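PDB 6MN3: aminoglycoside N(3)-acetyltransferase, AAC(3)-IVa from Escherichia coli, which probably confers resistance to aminoglycosides such as gentamicin, tobramycin and apramycin by transferring an acetyl group from acetyl-CoA to N3 of their 2-deoxystreptamine ring. Local coordinates for residues Phe195-Ala198 with Asp199-Lys203. Numbering follows the deposited sequence.
Sequences FALA and DRWLK
Leu197 and Trp201 meet one turn apart in the first turns of the helix 197-204, an i to i+4 pair in which the indole lies back along the helix. With its CG anti to the carbonyl carbon (chi1 -60°), Trp201 lays one ring face over the backbone of Leu197 and Ala198. The CB of Leu197 makes a CH-pi contact with the six-membered ring, 4.0 Å from its centroid and 26° off the normal, and comes closest to CZ2, at 3.6 Å. The same face covers Leu197 O, which is offset toward the rim while it accepts a nearly straight hydrogen bond from Trp201 N, 3.2 Å long. A broad flat ring suits this place: the side chain also touches Ile240 and, on the helix 223-236, Thr229 and Gln233. Ala198, small enough for the indole to settle beside it, touches CE3 with its CB and packs on Leu155 of the helix 154-161. Ala198 O accepts a hydrogen bond from Leu202 N at 2.8 Å, and Leu202, buried near Thr229, packs its CG and CD1 against that same oxygen. Upstream, the tighter turn closes with an i to i+3 hydrogen bond from Asp199 N to Ala196 O. Phe195 leaves this cluster and packs edge-to-face on Phe241 and His156, its side chain about 9 Å from the bound zinc. On the polar side, Asp199 OD1 makes a salt bridge to Arg219 and accepts a hydrogen bond from Gln208, while OD2 forms a salt bridge with Lys203 NZ at 3.3 Å, its hydrogen bond weak.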
# COMPACT_ATOMS: atom_id res chain seq x y z
N PHE A 195 -3.57 1.58 -13.05
CA PHE A 195 -4.30 1.35 -11.81
C PHE A 195 -5.32 2.44 -11.55
O PHE A 195 -6.28 2.21 -10.80
CB PHE A 195 -3.33 1.26 -10.63
CG PHE A 195 -2.66 -0.08 -10.48
CD1 PHE A 195 -2.86 -1.08 -11.42
CD2 PHE A 195 -1.84 -0.33 -9.39
CE1 PHE A 195 -2.25 -2.31 -11.28
CE2 PHE A 195 -1.23 -1.56 -9.24
CZ PHE A 195 -1.43 -2.55 -10.19
N ALA A 196 -5.15 3.62 -12.15
CA ALA A 196 -6.09 4.72 -11.96
C ALA A 196 -7.48 4.40 -12.50
O ALA A 196 -8.44 5.11 -12.17
CB ALA A 196 -5.55 5.99 -12.61
N LEU A 197 -7.60 3.36 -13.34
CA LEU A 197 -8.92 2.93 -13.79
C LEU A 197 -9.80 2.51 -12.61
O LEU A 197 -11.02 2.73 -12.64
CB LEU A 197 -8.79 1.78 -14.78
CG LEU A 197 -8.09 2.05 -16.11
CD1 LEU A 197 -7.93 0.76 -16.89
CD2 LEU A 197 -8.86 3.08 -16.92
N ALA A 198 -9.20 1.92 -11.58
CA ALA A 198 -9.96 1.50 -10.41
C ALA A 198 -10.66 2.66 -9.72
O ALA A 198 -11.67 2.45 -9.05
CB ALA A 198 -9.05 0.78 -9.42
N ASP A 199 -10.15 3.88 -9.88
CA ASP A 199 -10.79 5.04 -9.27
C ASP A 199 -12.22 5.19 -9.75
O ASP A 199 -13.15 5.34 -8.95
CB ASP A 199 -9.97 6.30 -9.56
CG ASP A 199 -10.31 7.44 -8.62
OD1 ASP A 199 -9.89 7.37 -7.44
OD2 ASP A 199 -10.98 8.40 -9.05
N ARG A 200 -12.43 5.15 -11.07
CA ARG A 200 -13.79 5.26 -11.59
C ARG A 200 -14.61 4.02 -11.28
O ARG A 200 -15.80 4.12 -10.97
CB ARG A 200 -13.75 5.52 -13.10
CG ARG A 200 -15.13 5.79 -13.69
CD ARG A 200 -15.14 5.57 -15.20
NE ARG A 200 -14.40 6.61 -15.90
CZ ARG A 200 -13.64 6.40 -16.97
NH1 ARG A 200 -13.51 5.17 -17.46
NH2 ARG A 200 -13.01 7.41 -17.55
N TRP A 201 -13.99 2.84 -11.35
CA TRP A 201 -14.71 1.61 -11.00
C TRP A 201 -15.28 1.69 -9.59
O TRP A 201 -16.45 1.38 -9.36
CB TRP A 201 -13.77 0.40 -11.11
CG TRP A 201 -13.19 0.18 -12.47
CD1 TRP A 201 -13.65 0.68 -13.66
CD2 TRP A 201 -12.04 -0.61 -12.79
NE1 TRP A 201 -12.85 0.25 -14.69
CE2 TRP A 201 -11.86 -0.55 -14.18
CE3 TRP A 201 -11.15 -1.37 -12.02
CZ2 TRP A 201 -10.82 -1.21 -14.83
CZ3 TRP A 201 -10.11 -2.02 -12.67
CH2 TRP A 201 -9.96 -1.94 -14.05
N LEU A 202 -14.46 2.12 -8.63
CA LEU A 202 -14.86 2.10 -7.22
C LEU A 202 -15.78 3.27 -6.88
O LEU A 202 -16.80 3.08 -6.21
CB LEU A 202 -13.62 2.13 -6.33
CG LEU A 202 -12.71 0.90 -6.44
CD1 LEU A 202 -11.29 1.22 -6.00
CD2 LEU A 202 -13.28 -0.26 -5.62
N LYS A 203 -15.44 4.48 -7.33
CA LYS A 203 -16.24 5.64 -6.97
C LYS A 203 -17.65 5.55 -7.55
O LYS A 203 -18.62 5.96 -6.90
CB LYS A 203 -15.54 6.92 -7.44
CG LYS A 203 -16.43 8.16 -7.44
CD LYS A 203 -15.60 9.42 -7.58
CE LYS A 203 -14.52 9.27 -8.65
NZ LYS A 203 -13.60 10.44 -8.69